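Local coordinates for 2-keto-3-deoxy-D-arabinonate dehydratase (Sulfolobus solfataricus, PDB 2Q1A), which catalyses the metal-dependent dehydration of 2-dehydro-3-deoxy-D-arabinonate to 2,5-dioxopentanoate in a pathway that converts D-arabinonate to 2-oxoglutarate, at residues Glu143-Val148 / Thr254-Val259; Tyr159-Asp164 / Val272-Ser277. All blocks are in the same frame, centred on the assembly; numbering follows the deposited sequence.

Contact 1: Glu143-Val148 / Thr254-Val259; sequences EPELAV and TGTAIV. With MG (magnesium ion), chain B; 2KT (2-ketobutyric acid), chain C.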
loop_
_atom_site.group_PDB
_atom_site.type_symbol
_atom_site.label_atom_id
_atom_site.label_comp_id
_atom_site.label_asym_id
_atom_site.label_seq_id
_atom_site.Cartn_x
_atom_site.Cartn_y
_atom_site.Cartn_z
ATOM N N GLU A 143 5.564 15.815 -34.832
ATOM C CA GLU A 143 4.530 15.238 -35.678
ATOM C C GLU A 143 3.144 15.409 -35.042
ATOM O O GLU A 143 2.801 14.714 -34.082
ATOM C CB GLU A 143 4.847 13.775 -36.005
ATOM C CG GLU A 143 6.128 13.583 -36.842
ATOM C CD GLU A 143 6.350 12.138 -37.311
ATOM O OE1 GLU A 143 7.379 11.874 -37.980
ATOM O OE2 GLU A 143 5.498 11.268 -37.011
ATOM N N PRO A 144 2.350 16.356 -35.566
ATOM C CA PRO A 144 1.011 16.611 -35.034
ATOM C C PRO A 144 0.069 15.481 -35.399
ATOM O O PRO A 144 -0.127 15.200 -36.582
ATOM C CB PRO A 144 0.587 17.912 -35.733
ATOM C CG PRO A 144 1.398 17.972 -36.973
ATOM C CD PRO A 144 2.687 17.251 -36.688
ATOM N N GLU A 145 -0.497 14.827 -34.388
ATOM C CA GLU A 145 -1.304 13.631 -34.616
ATOM C C GLU A 145 -2.533 13.578 -33.718
ATOM O O GLU A 145 -2.500 14.032 -32.573
ATOM C CB GLU A 145 -0.454 12.376 -34.404
ATOM C CG GLU A 145 0.832 12.335 -35.227
ATOM C CD GLU A 145 1.525 10.982 -35.221
ATOM O OE1 GLU A 145 2.674 10.911 -35.716
ATOM O OE2 GLU A 145 0.932 9.985 -34.740
ATOM N N LEU A 146 -3.623 13.036 -34.250
ATOM C CA LEU A 146 -4.769 12.665 -33.435
ATOM C C LEU A 146 -4.472 11.316 -32.772
ATOM O O LEU A 146 -3.971 10.384 -33.419
ATOM C CB LEU A 146 -6.037 12.572 -34.290
ATOM C CG LEU A 146 -7.321 12.069 -33.620
ATOM C CD1 LEU A 146 -7.878 13.105 -32.654
ATOM C CD2 LEU A 146 -8.365 11.691 -34.669
ATOM N N ALA A 147 -4.772 11.226 -31.481
ATOM C CA ALA A 147 -4.497 10.023 -30.717
ATOM C C ALA A 147 -5.724 9.552 -29.948
ATOM O O ALA A 147 -6.494 10.364 -29.427
ATOM C CB ALA A 147 -3.336 10.250 -29.780
ATOM N N VAL A 148 -5.906 8.236 -29.893
ATOM C CA VAL A 148 -7.013 7.655 -29.134
ATOM C C VAL A 148 -6.537 7.064 -27.809
ATOM O O VAL A 148 -5.429 6.524 -27.720
ATOM C CB VAL A 148 -7.786 6.577 -29.946
ATOM C CG1 VAL A 148 -8.665 7.226 -31.011
ATOM C CG2 VAL A 148 -6.830 5.547 -30.570
ATOM N N THR A 254 -2.221 8.159 -34.262
ATOM C CA THR A 254 -2.673 7.655 -35.566
ATOM C C THR A 254 -1.887 8.072 -36.822
ATOM O O THR A 254 -2.330 7.803 -37.941
ATOM C CB THR A 254 -4.171 7.957 -35.783
ATOM O OG1 THR A 254 -4.370 9.375 -35.857
ATOM C CG2 THR A 254 -5.002 7.391 -34.637
ATOM N N GLY A 255 -0.729 8.707 -36.654
ATOM C CA GLY A 255 0.087 9.134 -37.802
ATOM C C GLY A 255 -0.103 10.596 -38.194
ATOM O O GLY A 255 -1.177 11.169 -37.979
ATOM N N THR A 256 0.936 11.197 -38.772
ATOM C CA THR A 256 0.905 12.620 -39.140
ATOM C C THR A 256 0.750 12.885 -40.642
ATOM O O THR A 256 1.100 12.046 -41.477
ATOM C CB THR A 256 2.154 13.383 -38.622
ATOM O OG1 THR A 256 1.907 14.791 -38.681
ATOM C CG2 THR A 256 3.401 13.051 -39.447
ATOM N N ALA A 257 0.230 14.066 -40.967
ATOM C CA ALA A 257 0.123 14.528 -42.352
ATOM C C ALA A 257 0.916 15.818 -42.597
ATOM O O ALA A 257 1.086 16.235 -43.748
ATOM C CB ALA A 257 -1.328 14.730 -42.726
ATOM N N ILE A 258 1.387 16.447 -41.521
ATOM C CA ILE A 258 2.115 17.709 -41.619
ATOM C C ILE A 258 3.610 17.498 -41.378
ATOM O O ILE A 258 4.043 17.218 -40.253
ATOM C CB ILE A 258 1.543 18.792 -40.662
ATOM C CG1 ILE A 258 0.033 18.959 -40.880
ATOM C CG2 ILE A 258 2.266 20.112 -40.869
ATOM C CD1 ILE A 258 -0.682 19.753 -39.812
ATOM N N VAL A 259 4.384 17.628 -42.452
ATOM C CA VAL A 259 5.821 17.385 -42.426
ATOM C C VAL A 259 6.576 18.631 -42.912
ATOM O O VAL A 259 6.645 18.883 -44.117
ATOM C CB VAL A 259 6.208 16.152 -43.297
ATOM C CG1 VAL A 259 7.694 15.823 -43.153
ATOM C CG2 VAL A 259 5.357 14.935 -42.937
HETATM MG MG MG B . 4.294 9.779 -36.256
HETATM C C4 2KT C . 6.831 6.918 -38.899
HETATM C C3 2KT C . 5.734 7.333 -39.434
HETATM C C2 2KT C . 5.062 8.124 -38.697
HETATM O O3 2KT C . 5.397 8.359 -37.533
HETATM C C 2KT C . 3.964 8.720 -39.181
HETATM O OXT 2KT C . 3.593 8.504 -40.357
HETATM O O 2KT C . 3.317 9.500 -38.440
HETATM O O HOH W 1 -1.335 15.474 -39.124
HETATM O O HOH W 2 2.777 8.274 -35.717
HETATM O O HOH W 3 -3.498 11.599 -37.037
#

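Contact 2: Tyr159-Asp164 / Val272-Ser277; sequences YTIMDD and VEITIS. With MG (magnesium ion), chain B.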
loop_
_atom_site.group_PDB
_atom_site.type_symbol
_atom_site.label_atom_id
_atom_site.label_comp_id
_atom_site.label_asym_id
_atom_site.label_seq_id
_atom_site.Cartn_x
_atom_site.Cartn_y
_atom_site.Cartn_z
ATOM N N TYR A 159 -10.306 10.928 -27.137
ATOM C CA TYR A 159 -9.374 11.493 -28.117
ATOM C C TYR A 159 -8.525 12.573 -27.475
ATOM O O TYR A 159 -8.948 13.210 -26.509
ATOM C CB TYR A 159 -10.127 12.117 -29.295
ATOM C CG TYR A 159 -10.999 11.167 -30.086
ATOM C CD1 TYR A 159 -10.479 10.447 -31.162
ATOM C CD2 TYR A 159 -12.354 11.014 -29.781
ATOM C CE1 TYR A 159 -11.281 9.587 -31.903
ATOM C CE2 TYR A 159 -13.167 10.154 -30.518
ATOM C CZ TYR A 159 -12.619 9.442 -31.573
ATOM O OH TYR A 159 -13.410 8.587 -32.306
ATOM N N THR A 160 -7.337 12.790 -28.033
ATOM C CA THR A 160 -6.420 13.816 -27.552
ATOM C C THR A 160 -5.412 14.206 -28.653
ATOM O O THR A 160 -5.346 13.558 -29.706
ATOM C CB THR A 160 -5.702 13.359 -26.245
ATOM O OG1 THR A 160 -5.080 14.482 -25.606
ATOM C CG2 THR A 160 -4.659 12.283 -26.526
ATOM N N ILE A 161 -4.649 15.270 -28.408
ATOM C CA ILE A 161 -3.596 15.710 -29.316
ATOM C C ILE A 161 -2.279 15.075 -28.884
ATOM O O ILE A 161 -1.914 15.155 -27.708
ATOM C CB ILE A 161 -3.417 17.254 -29.254
ATOM C CG1 ILE A 161 -4.694 17.973 -29.701
ATOM C CG2 ILE A 161 -2.183 17.699 -30.050
ATOM C CD1 ILE A 161 -4.877 19.323 -29.058
ATOM N N MET A 162 -1.561 14.466 -29.825
ATOM C CA MET A 162 -0.215 13.978 -29.531
ATOM C C MET A 162 0.832 14.551 -30.475
ATOM O O MET A 162 0.573 14.788 -31.658
ATOM C CB MET A 162 -0.140 12.438 -29.531
ATOM C CG MET A 162 1.196 11.875 -29.014
ATOM S SD MET A 162 1.177 10.136 -28.509
ATOM C CE MET A 162 0.490 10.256 -26.861
ATOM N N ASP A 163 2.018 14.747 -29.919
ATOM C CA ASP A 163 3.189 15.119 -30.667
ATOM C C ASP A 163 4.165 13.930 -30.707
ATOM O O ASP A 163 4.863 13.650 -29.731
ATOM C CB ASP A 163 3.825 16.341 -30.008
ATOM C CG ASP A 163 4.966 16.924 -30.811
ATOM O OD1 ASP A 163 5.424 16.278 -31.777
ATOM O OD2 ASP A 163 5.413 18.040 -30.461
ATOM N N ASP A 164 4.206 13.236 -31.842
ATOM C CA ASP A 164 5.175 12.165 -32.057
ATOM C C ASP A 164 6.542 12.759 -32.448
ATOM O O ASP A 164 6.928 12.792 -33.621
ATOM C CB ASP A 164 4.633 11.151 -33.094
ATOM C CG ASP A 164 5.663 10.098 -33.513
ATOM O OD1 ASP A 164 6.605 9.798 -32.755
ATOM O OD2 ASP A 164 5.521 9.558 -34.629
ATOM N N VAL A 272 6.282 24.642 -29.759
ATOM C CA VAL A 272 5.442 23.887 -30.675
ATOM C C VAL A 272 3.999 24.027 -30.221
ATOM O O VAL A 272 3.693 23.817 -29.049
ATOM C CB VAL A 272 5.864 22.389 -30.727
ATOM C CG1 VAL A 272 4.875 21.562 -31.534
ATOM C CG2 VAL A 272 7.275 22.243 -31.307
ATOM N N GLU A 273 3.121 24.390 -31.152
ATOM C CA GLU A 273 1.704 24.550 -30.859
ATOM C C GLU A 273 0.863 23.728 -31.825
ATOM O O GLU A 273 0.927 23.925 -33.045
ATOM C CB GLU A 273 1.284 26.016 -30.948
ATOM C CG GLU A 273 2.183 27.007 -30.214
ATOM C CD GLU A 273 1.645 28.437 -30.262
ATOM O OE1 GLU A 273 0.533 28.648 -30.803
ATOM O OE2 GLU A 273 2.332 29.352 -29.756
ATOM N N ILE A 274 0.060 22.819 -31.275
ATOM C CA ILE A 274 -0.744 21.916 -32.088
ATOM C C ILE A 274 -2.224 22.049 -31.752
ATOM O O ILE A 274 -2.620 21.912 -30.599
ATOM C CB ILE A 274 -0.277 20.445 -31.947
ATOM C CG1 ILE A 274 1.228 20.334 -32.221
ATOM C CG2 ILE A 274 -1.065 19.546 -32.891
ATOM C CD1 ILE A 274 1.867 19.052 -31.742
ATOM N N THR A 275 -3.039 22.313 -32.768
ATOM C CA THR A 275 -4.467 22.521 -32.567
ATOM C C THR A 275 -5.279 21.467 -33.304
ATOM O O THR A 275 -4.983 21.163 -34.455
ATOM C CB THR A 275 -4.886 23.939 -33.030
ATOM O OG1 THR A 275 -4.092 24.912 -32.336
ATOM C CG2 THR A 275 -6.366 24.208 -32.755
ATOM N N ILE A 276 -6.274 20.895 -32.618
ATOM C CA ILE A 276 -7.274 20.033 -33.247
ATOM C C ILE A 276 -8.667 20.481 -32.816
ATOM O O ILE A 276 -8.887 20.781 -31.640
ATOM C CB ILE A 276 -7.080 18.528 -32.914
ATOM C CG1 ILE A 276 -5.704 18.035 -33.370
ATOM C CG2 ILE A 276 -8.182 17.680 -33.559
ATOM C CD1 ILE A 276 -5.428 16.562 -33.072
ATOM N N SER A 277 -9.590 20.524 -33.776
ATOM C CA SER A 277 -10.984 20.916 -33.539
ATOM C C SER A 277 -11.606 20.152 -32.369
ATOM O O SER A 277 -11.488 18.921 -32.288
ATOM C CB SER A 277 -11.838 20.678 -34.796
ATOM O OG SER A 277 -11.177 21.087 -35.984
HETATM MG MG MG B . 4.294 9.779 -36.256
HETATM O O HOH W 2 2.777 8.274 -35.717
#

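Contact 1: Glu143-Val148 / Thr254-Val259
T256 and P144 meet where the loop 254-259 runs alongside the strand 143-148. The T256 hydroxyl is turned anti to its own backbone N (chi1 -164°), which lets OG1 donate to P144 O at 3.0 Å from above the carbonyl plane. Beside it, P144 CG packs on I258 CB at 3.8 Å, and T256 CG2 lies against the side chain of E143. Farther along the strand, L146 O is gripped twice by T254, by N at 3.0 Å and by OG1 at 2.7 Å, and a water within this buried seam joins L146 N, T254 OG1 and G255 O. G255 N reaches E145 OE2 at 2.8 Å, standing well above the carboxylate plane (68° out of it); T253 also bonds this oxygen.

The looser side is at A257, partly exposed and joined to P144 O only through a water.

Beside T256 and G255 the carboxylates converge on magnesium, E143 through OE2 at 2.1 Å and E145 through OE1 at 2.0 Å, while R89 pairs with E143 OE1. T256 N donates to atom O of the bound 2-ketobutyrate at 2.9 Å. Two alternate glutamates on a strand, joined by D164 of the next, make the three-carboxylate magnesium site characteristic of the FAH family.

Contact 2: Tyr159-Asp164 / Val272-Ser277
The D163 carboxylate has the terminal methyl of I274 over one face, CD1 standing 3.9 Å from D163 CG. V272 comes from that same side but obliquely, its CG1 meeting D163 OD2 at 3.7 Å. The other oxygen, OD1, faces the neighbouring strand and takes a weak hydrogen bond from E143 N, while P142 also touches this side chain. A second flat group, the carboxylate of D164, stands apart from the strand 272-276: its OD2 binds magnesium at 2.0 Å and K118 pairs with OD1.

The rest of the interface is branched and apolar. I161 divides its branches between two partners. CG2 slides past I274 CG2 at 3.6 Å, whereas CG1, set beside the backbone N (chi1 -62°), lies 3.7 Å from I276 CD1. Its CD1 reaches the opposing backbone, 3.8 Å from I274 O. With an alanine here, both branches would be gone, and I274 and I276 would probably face a gap between the strands and be freer to turn.

The strand axes approach to 7.9 Å and run roughly antiparallel, 150° apart, yet the strands belong to separate sheets and meet through side chains, face against face. I161 and D163 point toward the second sheet, while T160 and M162, which alternate with them along the strand, point away.

The chemistry is thus divided along one strand. Its inner side chains make an almost wholly apolar seam in which D163 is the one acidic group, so its carboxylate may be somewhat harder to ionise than in water, while the next residue carries its charge to the metal.

How the contacts relate
Contacts 1 and 2 are joined by the antiparallel pairing of strands 140-150 and 156-167, where E145 N bonds M162 O at 2.9 Å and A147 O takes T160 N at the same distance. The centres of the two contacts lie about 8 Å apart. Both reach one magnesium: contact 1 supplies two carboxylates, contact 2 the third through D164, and a shared water and two oxygens of 2-ketobutyrate complete six ligands. K182, which also holds the ligand, hydrogen-bonds to D164 OD2; I81 N also bonds the ligand. The substrate loop borders strand 140-150 in contact 1, and the second sheet packs on a face of strand 156-167 in contact 2, where adjacent D163 and D164 serve core and metal respectively.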